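Local structure of quinone oxidoreductase (Thermus thermophilus, 1IZ0) at residues 52-64 / 72-84. The protein probably catalyses the NADPH-dependent reduction of quinones, binding the dinucleotide as a member of the zinc-binding-dehydrogenase-like quinone oxidoreductase family. Numbering follows the deposited sequence.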
loop_
_atom_site.group_PDB
_atom_site.type_symbol
_atom_site.label_atom_id
_atom_site.label_comp_id
_atom_site.label_asym_id
_atom_site.label_seq_id
_atom_site.Cartn_x
_atom_site.Cartn_y
_atom_site.Cartn_z
ATOM N N ARG A 52 12.752 6.628 10.764
ATOM C CA ARG A 52 14.070 7.022 10.298
ATOM C C ARG A 52 15.078 5.911 10.545
ATOM O O ARG A 52 15.552 5.730 11.664
ATOM C CB ARG A 52 14.514 8.302 11.001
ATOM N N LEU A 53 15.389 5.159 9.495
ATOM C CA LEU A 53 16.357 4.078 9.596
ATOM C C LEU A 53 17.748 4.680 9.399
ATOM O O LEU A 53 17.957 5.489 8.491
ATOM C CB LEU A 53 16.083 3.019 8.521
ATOM C CG LEU A 53 15.926 1.579 9.015
ATOM C CD1 LEU A 53 17.214 1.118 9.682
ATOM C CD2 LEU A 53 14.766 1.503 10.003
ATOM N N HIS A 54 18.689 4.299 10.255
ATOM C CA HIS A 54 20.057 4.800 10.167
ATOM C C HIS A 54 20.909 3.899 9.288
ATOM O O HIS A 54 21.025 2.708 9.546
ATOM C CB HIS A 54 20.692 4.869 11.558
ATOM C CG HIS A 54 20.073 5.894 12.456
ATOM N ND1 HIS A 54 20.237 5.880 13.825
ATOM C CD2 HIS A 54 19.294 6.967 12.183
ATOM C CE1 HIS A 54 19.584 6.898 14.355
ATOM N NE2 HIS A 54 19.003 7.574 13.380
ATOM N N PRO A 55 21.509 4.456 8.228
ATOM C CA PRO A 55 22.351 3.640 7.349
ATOM C C PRO A 55 23.555 3.118 8.128
ATOM O O PRO A 55 23.930 3.682 9.151
ATOM C CB PRO A 55 22.762 4.626 6.262
ATOM C CG PRO A 55 21.581 5.529 6.174
ATOM C CD PRO A 55 21.255 5.777 7.627
ATOM N N PRO A 56 24.173 2.030 7.652
ATOM C CA PRO A 56 23.756 1.322 6.438
ATOM C C PRO A 56 22.603 0.360 6.709
ATOM O O PRO A 56 22.433 -0.118 7.831
ATOM C CB PRO A 56 25.028 0.597 6.011
ATOM C CG PRO A 56 25.671 0.271 7.316
ATOM C CD PRO A 56 25.483 1.544 8.123
ATOM N N PHE A 57 21.794 0.102 5.685
ATOM C CA PHE A 57 20.683 -0.828 5.829
ATOM C C PHE A 57 20.221 -1.368 4.486
ATOM O O PHE A 57 20.423 -0.747 3.444
ATOM C CB PHE A 57 19.500 -0.182 6.578
ATOM C CG PHE A 57 18.807 0.925 5.822
ATOM C CD1 PHE A 57 19.008 2.256 6.174
ATOM C CD2 PHE A 57 17.911 0.632 4.790
ATOM C CE1 PHE A 57 18.327 3.280 5.516
ATOM C CE2 PHE A 57 17.225 1.642 4.126
ATOM C CZ PHE A 57 17.433 2.973 4.491
ATOM N N ILE A 58 19.606 -2.539 4.527
ATOM C CA ILE A 58 19.099 -3.200 3.337
ATOM C C ILE A 58 17.662 -2.750 3.110
ATOM O O ILE A 58 16.790 -3.033 3.927
ATOM C CB ILE A 58 19.116 -4.727 3.531
ATOM C CG1 ILE A 58 20.549 -5.190 3.804
ATOM C CG2 ILE A 58 18.521 -5.427 2.313
ATOM C CD1 ILE A 58 20.642 -6.630 4.277
ATOM N N PRO A 59 17.398 -2.027 2.009
ATOM C CA PRO A 59 16.033 -1.566 1.726
ATOM C C PRO A 59 15.106 -2.766 1.536
ATOM O O PRO A 59 15.575 -3.902 1.426
ATOM C CB PRO A 59 16.202 -0.762 0.441
ATOM C CG PRO A 59 17.590 -0.235 0.549
ATOM C CD PRO A 59 18.353 -1.441 1.053
ATOM N N GLY A 60 13.800 -2.518 1.495
ATOM C CA GLY A 60 12.844 -3.602 1.317
ATOM C C GLY A 60 12.147 -3.976 2.613
ATOM O O GLY A 60 12.793 -4.411 3.568
HETATM N N MSE A 61 10.827 -3.821 2.648
HETATM C CA MSE A 61 10.053 -4.120 3.848
HETATM C C MSE A 61 8.926 -5.108 3.606
HETATM O O MSE A 61 8.403 -5.695 4.548
HETATM C CB MSE A 61 9.431 -2.842 4.408
HETATM C CG MSE A 61 10.401 -1.705 4.657
HETATM SE SE MSE A 61 9.491 -0.204 5.478
HETATM C CE MSE A 61 7.999 -0.077 4.240
ATOM N N GLU A 62 8.540 -5.271 2.345
ATOM C CA GLU A 62 7.449 -6.168 1.982
ATOM C C GLU A 62 8.043 -7.367 1.258
ATOM O O GLU A 62 8.366 -7.298 0.075
ATOM C CB GLU A 62 6.468 -5.417 1.090
ATOM C CG GLU A 62 5.120 -6.071 0.951
ATOM C CD GLU A 62 4.081 -5.104 0.414
ATOM O OE1 GLU A 62 4.476 -4.030 -0.095
ATOM O OE2 GLU A 62 2.876 -5.420 0.497
ATOM N N VAL A 63 8.163 -8.473 1.983
ATOM C CA VAL A 63 8.779 -9.673 1.454
ATOM C C VAL A 63 7.876 -10.891 1.304
ATOM O O VAL A 63 6.877 -11.040 2.010
ATOM C CB VAL A 63 9.996 -10.048 2.344
ATOM C CG1 VAL A 63 10.426 -11.474 2.105
ATOM C CG2 VAL A 63 11.147 -9.111 2.043
ATOM N N VAL A 64 8.244 -11.748 0.358
ATOM C CA VAL A 64 7.546 -13.000 0.092
ATOM C C VAL A 64 8.643 -14.051 -0.068
ATOM O O VAL A 64 9.618 -13.836 -0.797
ATOM C CB VAL A 64 6.712 -12.927 -1.195
ATOM C CG1 VAL A 64 6.195 -14.309 -1.562
ATOM C CG2 VAL A 64 5.543 -11.984 -0.986
ATOM N N TYR A 72 5.422 -17.736 2.463
ATOM C CA TYR A 72 4.781 -16.755 3.331
ATOM C C TYR A 72 5.088 -15.344 2.852
ATOM O O TYR A 72 6.051 -15.120 2.113
ATOM C CB TYR A 72 5.328 -16.862 4.756
ATOM C CG TYR A 72 5.062 -18.160 5.479
ATOM C CD1 TYR A 72 3.871 -18.360 6.174
ATOM C CD2 TYR A 72 6.025 -19.169 5.513
ATOM C CE1 TYR A 72 3.644 -19.532 6.897
ATOM C CE2 TYR A 72 5.813 -20.346 6.232
ATOM C CZ TYR A 72 4.621 -20.518 6.926
ATOM O OH TYR A 72 4.418 -21.658 7.674
ATOM N N ALA A 73 4.265 -14.398 3.292
ATOM C CA ALA A 73 4.460 -12.987 2.982
ATOM C C ALA A 73 4.794 -12.372 4.336
ATOM O O ALA A 73 4.372 -12.891 5.371
ATOM C CB ALA A 73 3.181 -12.372 2.430
ATOM N N ALA A 74 5.551 -11.284 4.352
ATOM C CA ALA A 74 5.883 -10.674 5.630
ATOM C C ALA A 74 6.291 -9.222 5.519
ATOM O O ALA A 74 6.831 -8.788 4.503
ATOM C CB ALA A 74 6.999 -11.464 6.313
ATOM N N LEU A 75 6.013 -8.472 6.577
ATOM C CA LEU A 75 6.401 -7.076 6.648
ATOM C C LEU A 75 7.574 -7.052 7.606
ATOM O O LEU A 75 7.467 -7.511 8.744
ATOM C CB LEU A 75 5.263 -6.210 7.182
ATOM C CG LEU A 75 4.195 -5.901 6.138
ATOM C CD1 LEU A 75 3.196 -4.921 6.691
ATOM C CD2 LEU A 75 4.870 -5.316 4.906
ATOM N N VAL A 76 8.701 -6.544 7.130
ATOM C CA VAL A 76 9.913 -6.469 7.934
ATOM C C VAL A 76 10.310 -4.995 7.968
ATOM O O VAL A 76 9.846 -4.211 7.139
ATOM C CB VAL A 76 11.039 -7.316 7.280
ATOM C CG1 VAL A 76 12.251 -7.345 8.161
ATOM C CG2 VAL A 76 10.556 -8.737 7.040
ATOM N N PRO A 77 11.144 -4.588 8.938
ATOM C CA PRO A 77 11.537 -3.174 8.987
ATOM C C PRO A 77 12.622 -2.865 7.958
ATOM O O PRO A 77 12.813 -1.715 7.565
ATOM C CB PRO A 77 12.056 -3.003 10.414
ATOM C CG PRO A 77 11.384 -4.122 11.175
ATOM C CD PRO A 77 11.466 -5.258 10.209
ATOM N N GLN A 78 13.341 -3.902 7.539
ATOM C CA GLN A 78 14.415 -3.745 6.563
ATOM C C GLN A 78 14.907 -5.134 6.203
ATOM O O GLN A 78 14.425 -6.122 6.755
ATOM C CB GLN A 78 15.580 -2.948 7.162
ATOM C CG GLN A 78 16.422 -3.749 8.158
ATOM C CD GLN A 78 17.778 -3.107 8.444
ATOM O OE1 GLN A 78 17.894 -2.202 9.283
ATOM N NE2 GLN A 78 18.814 -3.569 7.731
ATOM N N GLY A 79 15.864 -5.209 5.284
ATOM C CA GLY A 79 16.413 -6.499 4.897
ATOM C C GLY A 79 15.710 -7.209 3.754
ATOM O O GLY A 79 16.048 -8.347 3.430
ATOM N N GLY A 80 14.749 -6.543 3.127
ATOM C CA GLY A 80 14.024 -7.165 2.029
ATOM C C GLY A 80 14.851 -7.554 0.819
ATOM O O GLY A 80 14.837 -8.718 0.397
ATOM N N LEU A 81 15.565 -6.584 0.250
ATOM C CA LEU A 81 16.383 -6.816 -0.936
ATOM C C LEU A 81 17.630 -7.640 -0.666
ATOM O O LEU A 81 18.763 -7.171 -0.845
ATOM C CB LEU A 81 16.772 -5.480 -1.577
ATOM C CG LEU A 81 15.618 -4.741 -2.249
ATOM C CD1 LEU A 81 16.106 -3.405 -2.774
ATOM C CD2 LEU A 81 15.060 -5.597 -3.383
ATOM N N ALA A 82 17.416 -8.878 -0.243
ATOM C CA ALA A 82 18.511 -9.791 0.046
ATOM C C ALA A 82 18.024 -11.210 -0.218
ATOM O O ALA A 82 16.821 -11.441 -0.354
ATOM C CB ALA A 82 18.950 -9.640 1.498
ATOM N N GLU A 83 18.954 -12.158 -0.281
ATOM C CA GLU A 83 18.604 -13.551 -0.534
ATOM C C GLU A 83 17.870 -14.208 0.621
ATOM O O GLU A 83 17.032 -15.083 0.405
ATOM C CB GLU A 83 19.859 -14.364 -0.862
ATOM C CG GLU A 83 20.340 -14.174 -2.280
ATOM C CD GLU A 83 21.529 -15.046 -2.603
ATOM O OE1 GLU A 83 22.623 -14.786 -2.057
ATOM O OE2 GLU A 83 21.365 -15.996 -3.399
ATOM N N ARG A 84 18.188 -13.793 1.842
ATOM C CA ARG A 84 17.549 -14.355 3.026
ATOM C C ARG A 84 17.333 -13.274 4.074
ATOM O O ARG A 84 18.130 -12.337 4.177
ATOM C CB ARG A 84 18.410 -15.486 3.608
ATOM C CG ARG A 84 18.485 -16.716 2.710
ATOM C CD ARG A 84 19.542 -17.704 3.172
ATOM N NE ARG A 84 19.658 -18.839 2.254
ATOM C CZ ARG A 84 18.738 -19.792 2.110
ATOM N NH1 ARG A 84 17.622 -19.757 2.827
ATOM N NH2 ARG A 84 18.928 -20.781 1.243
#
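Val63 and Ala74 form the antiparallel hydrogen-bonded pair of a β hairpin in the GroES-like catalytic domain, with Val63 N to Ala74 O at 2.9 Å and Ala74 N to Val63 O at 2.7 Å. Val76 N extends the ladder to Met61 O. Beyond it loop backbone joins the segments: Gly79 N reaches Ile58 O at 2.7 Å, nearly straight at 173°, Leu81 N hydrogen-bonds Pro59 O, and Gly80 N hydrogen-bonds Gly60 O from above its carbonyl plane, bent at 137°. Gly60 and Gly80 approach so closely, CA to CA 3.8 Å, that a β-carbon on either would clash with the facing backbone.

Apolar packing fills in around this backbone. β-Branched Val63 presses CG2 on side-chain-free Gly80 CA at 3.5 Å, while Ile58 CG2, anti to the backbone N, lies over Gly79 CA and packs against Leu81 CB and Ala82 CB. Glu62 CG lies 4.0 Å from Leu75 CD2.

Among polar groups, Glu62 OE1 salt-bridges Lys297 and OE2 accepts Val109 N. Gln78 crosses Leu53, OE1 3.4 Å from CD1; an alanine here would probably cost Leu53 CD1 and Phe57 CB the amide lying against them. Backbone bonds thus carry the join, depending little on side-chain polarity.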